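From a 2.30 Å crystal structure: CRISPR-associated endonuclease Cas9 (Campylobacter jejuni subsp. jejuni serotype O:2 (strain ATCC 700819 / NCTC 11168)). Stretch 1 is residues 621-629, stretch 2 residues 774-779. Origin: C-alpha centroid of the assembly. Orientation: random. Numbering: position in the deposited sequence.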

ATOM      1  N   ILE A 621       3.468 -35.712 -12.570  1.00 73.28           N
ATOM      2  CA  ILE A 621       3.409 -34.328 -13.036  1.00 74.34           C
ATOM      3  C   ILE A 621       2.420 -34.192 -14.187  1.00 73.60           C
ATOM      4  O   ILE A 621       1.678 -33.205 -14.275  1.00 69.63           O
ATOM      5  N   ASP A 622       2.378 -35.187 -15.076  1.00 75.38           N
ATOM      6  CA  ASP A 622       1.450 -35.149 -16.200  1.00 77.73           C
ATOM      7  C   ASP A 622      -0.004 -35.242 -15.759  1.00 76.02           C
ATOM      8  O   ASP A 622      -0.898 -34.911 -16.547  1.00 76.23           O
ATOM      9  N   GLU A 623      -0.263 -35.682 -14.529  1.00 75.50           N
ATOM     10  CA  GLU A 623      -1.621 -35.769 -14.011  1.00 74.23           C
ATOM     11  C   GLU A 623      -2.086 -34.477 -13.351  1.00 70.11           C
ATOM     12  O   GLU A 623      -3.277 -34.347 -13.048  1.00 67.97           O
ATOM     13  N   ILE A 624      -1.179 -33.525 -13.132  1.00 68.92           N
ATOM     14  CA  ILE A 624      -1.529 -32.280 -12.463  1.00 66.14           C
ATOM     15  C   ILE A 624      -2.467 -31.464 -13.338  1.00 64.27           C
ATOM     16  O   ILE A 624      -2.261 -31.333 -14.551  1.00 67.66           O
ATOM     17  N   PHE A 625      -3.505 -30.908 -12.723  1.00 60.02           N
ATOM     18  CA  PHE A 625      -4.293 -29.845 -13.333  1.00 55.78           C
ATOM     19  C   PHE A 625      -4.024 -28.576 -12.534  1.00 58.06           C
ATOM     20  O   PHE A 625      -4.407 -28.480 -11.362  1.00 60.41           O
ATOM     21  N   VAL A 626      -3.352 -27.613 -13.168  1.00 55.46           N
ATOM     22  CA  VAL A 626      -2.937 -26.400 -12.476  1.00 52.28           C
ATOM     23  C   VAL A 626      -4.162 -25.642 -11.987  1.00 50.22           C
ATOM     24  O   VAL A 626      -5.094 -25.368 -12.754  1.00 47.18           O
ATOM     25  N   SER A 627      -4.161 -25.292 -10.704  1.00 51.23           N
ATOM     26  CA  SER A 627      -5.294 -24.638 -10.064  1.00 47.57           C
ATOM     27  C   SER A 627      -5.095 -23.129 -10.051  1.00 46.56           C
ATOM     28  O   SER A 627      -4.042 -22.638  -9.627  1.00 49.89           O
ATOM     29  N   LYS A 628      -6.112 -22.400 -10.507  1.00 46.09           N
ATOM     30  CA  LYS A 628      -6.159 -20.952 -10.444  1.00 47.05           C
ATOM     31  C   LYS A 628      -7.503 -20.525  -9.869  1.00 45.68           C
ATOM     32  O   LYS A 628      -8.543 -21.066 -10.262  1.00 45.22           O
ATOM     33  N   PRO A 629      -7.517 -19.573  -8.944  1.00 42.67           N
ATOM     34  CA  PRO A 629      -8.787 -19.122  -8.373  1.00 40.21           C
ATOM     35  C   PRO A 629      -9.468 -18.097  -9.262  1.00 38.75           C
ATOM     36  O   PRO A 629      -8.824 -17.266  -9.907  1.00 37.01           O
ATOM     37  N   LYS A 774      -4.597 -22.374 -21.636  1.00 42.11           N
ATOM     38  CA  LYS A 774      -4.426 -23.737 -21.155  1.00 43.52           C
ATOM     39  C   LYS A 774      -3.914 -23.715 -19.722  1.00 43.40           C
ATOM     40  O   LYS A 774      -3.104 -22.862 -19.356  1.00 43.07           O
ATOM     41  N   HIS A 775      -4.386 -24.672 -18.915  1.00 47.11           N
ATOM     42  CA  HIS A 775      -4.154 -24.621 -17.472  1.00 48.01           C
ATOM     43  C   HIS A 775      -2.665 -24.552 -17.146  1.00 49.47           C
ATOM     44  O   HIS A 775      -2.233 -23.714 -16.347  1.00 48.03           O
ATOM     45  N   ASP A 776      -1.862 -25.415 -17.768  1.00 50.61           N
ATOM     46  CA  ASP A 776      -0.437 -25.478 -17.477  1.00 52.72           C
ATOM     47  C   ASP A 776       0.398 -24.590 -18.386  1.00 51.40           C
ATOM     48  O   ASP A 776       1.602 -24.452 -18.149  1.00 53.39           O
ATOM     49  N   ASN A 777      -0.211 -23.989 -19.410  1.00 48.68           N
ATOM     50  CA  ASN A 777       0.504 -23.173 -20.393  1.00 50.45           C
ATOM     51  C   ASN A 777       1.661 -23.952 -21.019  1.00 54.66           C
ATOM     52  O   ASN A 777       2.716 -23.396 -21.332  1.00 58.82           O
ATOM     53  N   LYS A 778       1.461 -25.254 -21.204  1.00 53.01           N
ATOM     54  CA  LYS A 778       2.483 -26.136 -21.750  1.00 54.85           C
ATOM     55  C   LYS A 778       2.178 -26.395 -23.221  1.00 58.67           C
ATOM     56  O   LYS A 778       1.106 -26.907 -23.559  1.00 60.61           O
ATOM     57  N   PHE A 779       3.126 -26.042 -24.088  1.00 57.89           N
ATOM     58  CA  PHE A 779       2.958 -26.163 -25.529  1.00 56.73           C
ATOM     59  C   PHE A 779       3.277 -27.555 -26.055  1.00 59.96           C
ATOM     60  O   PHE A 779       2.734 -27.949 -27.095  1.00 62.03           O
TER

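One histidine is the centre of this contact: His775 gives up far more surface to the other stretch than any other residue, and three consecutive residues, Ile624 to Val626, gather round its ring. Its CA-to-CB bond points toward stretch 1, and chi1 in p (73°) sets the imidazole against Phe625. That phenyl, chi1 t, starts from a sideways CA-to-CB bond, yet its end comes nearer and lies over one face of the imidazole in an offset stack, centroids 4.4 Å apart and planes at 18°; Phe625 CE1 sits 3.7 Å from His775 CG. The histidine's CB also lies over the phenyl face, a CH-pi contact. At the ring edge, His775 CD2 meets Val626 N at 3.1 Å. His775 NE2 donates a weak hydrogen bond to Ile624 O (3.5 Å, 132°), so two backbone atoms border the ring, and only Ile624 O is bonded to it.

Val626, chi1 t, points toward stretch 2, its CG2 lying 3.6 Å from His775 CD2 and 3.7 Å from Asp776 CA. Asp776 spends its charge at home: Lys774 NZ reaches its OD1 at 2.6 Å in a salt bridge, and Lys778 N donates to the same oxygen, bracing the turn. Lys628 brings its CE to 3.9 Å from His775 O. Farther out, extended Lys778 leaves its NZ 4.3 Å from Asp622 OD1, beyond salt-bridge range.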

ATOM      1  CB  ILE A 621       4.818 -33.835 -13.423  1.00 77.37           C
ATOM      2  CG1 ILE A 621       5.469 -33.099 -12.250  1.00 79.07           C
ATOM      3  CG2 ILE A 621       4.774 -32.940 -14.655  1.00 76.15           C
ATOM      4  CD1 ILE A 621       5.771 -33.972 -11.056  1.00 81.41           C
ATOM      5  CB  ASP A 622       1.770 -36.278 -17.182  1.00 84.52           C
ATOM      6  CG  ASP A 622       3.172 -36.173 -17.753  1.00 89.99           C
ATOM      7  OD1 ASP A 622       3.842 -35.148 -17.499  1.00 91.19           O
ATOM      8  OD2 ASP A 622       3.606 -37.116 -18.448  1.00 93.29           O
ATOM      9  CB  GLU A 623      -1.723 -36.922 -13.008  1.00 77.18           C
ATOM     10  CG  GLU A 623      -1.297 -38.266 -13.580  1.00 82.69           C
ATOM     11  CD  GLU A 623      -1.173 -39.339 -12.517  1.00 86.18           C
ATOM     12  OE1 GLU A 623      -1.690 -39.129 -11.400  1.00 85.90           O
ATOM     13  OE2 GLU A 623      -0.555 -40.387 -12.798  1.00 88.97           O
ATOM     14  CB  ILE A 624      -0.260 -31.476 -12.138  1.00 65.73           C
ATOM     15  CG1 ILE A 624       0.661 -32.267 -11.212  1.00 65.67           C
ATOM     16  CG2 ILE A 624      -0.613 -30.125 -11.526  1.00 62.89           C
ATOM     17  CD1 ILE A 624       2.012 -31.633 -11.061  1.00 62.47           C
ATOM     18  CB  PHE A 625      -5.780 -30.182 -13.362  1.00 50.88           C
ATOM     19  CG  PHE A 625      -6.582 -29.253 -14.224  1.00 49.13           C
ATOM     20  CD1 PHE A 625      -6.659 -29.453 -15.595  1.00 49.05           C
ATOM     21  CD2 PHE A 625      -7.240 -28.168 -13.671  1.00 45.24           C
ATOM     22  CE1 PHE A 625      -7.390 -28.594 -16.395  1.00 45.16           C
ATOM     23  CE2 PHE A 625      -7.972 -27.306 -14.466  1.00 44.80           C
ATOM     24  CZ  PHE A 625      -8.048 -27.519 -15.829  1.00 44.07           C
ATOM     25  CB  VAL A 626      -2.068 -25.538 -13.403  1.00 52.28           C
ATOM     26  CG1 VAL A 626      -1.623 -24.275 -12.690  1.00 50.77           C
ATOM     27  CG2 VAL A 626      -0.869 -26.340 -13.889  1.00 51.92           C
ATOM     28  CB  SER A 627      -5.483 -25.149  -8.635  1.00 47.63           C
ATOM     29  OG  SER A 627      -6.512 -24.433  -7.971  1.00 41.14           O
ATOM     30  CB  LYS A 628      -5.969 -20.315 -11.829  1.00 46.31           C
ATOM     31  CG  LYS A 628      -4.697 -20.722 -12.550  1.00 48.28           C
ATOM     32  CD  LYS A 628      -4.531 -19.935 -13.844  1.00 50.52           C
ATOM     33  CE  LYS A 628      -3.286 -20.370 -14.603  1.00 54.86           C
ATOM     34  NZ  LYS A 628      -2.975 -19.460 -15.737  1.00 56.19           N
ATOM     35  CB  PRO A 629      -8.363 -18.494  -7.040  1.00 41.74           C
ATOM     36  CG  PRO A 629      -7.004 -17.940  -7.333  1.00 41.47           C
ATOM     37  CD  PRO A 629      -6.362 -18.904  -8.320  1.00 42.25           C
ATOM     38  CB  LYS A 774      -3.459 -24.498 -22.063  1.00 41.09           C
ATOM     39  CG  LYS A 774      -3.332 -25.985 -21.766  1.00 47.26           C
ATOM     40  CD  LYS A 774      -2.713 -26.715 -22.949  1.00 49.13           C
ATOM     41  CE  LYS A 774      -2.510 -28.194 -22.670  1.00 53.70           C
ATOM     42  NZ  LYS A 774      -1.300 -28.442 -21.845  1.00 57.27           N
ATOM     43  CB  HIS A 775      -4.808 -25.826 -16.788  1.00 46.51           C
ATOM     44  CG  HIS A 775      -4.100 -27.123 -17.031  1.00 47.40           C
ATOM     45  ND1 HIS A 775      -4.277 -27.864 -18.178  1.00 49.14           N
ATOM     46  CD2 HIS A 775      -3.208 -27.806 -16.275  1.00 48.58           C
ATOM     47  CE1 HIS A 775      -3.526 -28.951 -18.119  1.00 49.68           C
ATOM     48  NE2 HIS A 775      -2.869 -28.941 -16.974  1.00 51.64           N
ATOM     49  CB  ASP A 776       0.061 -26.927 -17.579  1.00 55.57           C
ATOM     50  CG  ASP A 776      -0.262 -27.566 -18.917  1.00 57.76           C
ATOM     51  OD1 ASP A 776      -0.853 -26.887 -19.783  1.00 58.91           O
ATOM     52  OD2 ASP A 776       0.075 -28.752 -19.107  1.00 60.93           O
ATOM     53  CB  ASN A 777       0.994 -21.862 -19.772  1.00 51.79           C
ATOM     54  CG  ASN A 777       1.329 -20.816 -20.815  1.00 53.85           C
ATOM     55  OD1 ASN A 777       0.439 -20.270 -21.466  1.00 54.77           O
ATOM     56  ND2 ASN A 777       2.616 -20.534 -20.982  1.00 53.62           N
ATOM     57  CB  LYS A 778       2.542 -27.449 -20.969  1.00 52.99           C
ATOM     58  CG  LYS A 778       3.751 -28.307 -21.281  1.00 56.71           C
ATOM     59  CD  LYS A 778       3.720 -29.595 -20.471  1.00 60.67           C
ATOM     60  CE  LYS A 778       4.957 -30.447 -20.718  1.00 63.08           C
ATOM     61  NZ  LYS A 778       4.867 -31.752 -20.004  1.00 64.78           N
ATOM     62  CB  PHE A 779       3.846 -25.129 -26.237  1.00 53.29           C
ATOM     63  CG  PHE A 779       3.870 -25.260 -27.733  1.00 52.65           C
ATOM     64  CD1 PHE A 779       2.815 -24.793 -28.498  1.00 49.30           C
ATOM     65  CD2 PHE A 779       4.954 -25.837 -28.376  1.00 55.04           C
ATOM     66  CE1 PHE A 779       2.831 -24.910 -29.876  1.00 54.34           C
ATOM     67  CE2 PHE A 779       4.978 -25.958 -29.756  1.00 57.27           C
ATOM     68  CZ  PHE A 779       3.914 -25.492 -30.507  1.00 56.22           C
TER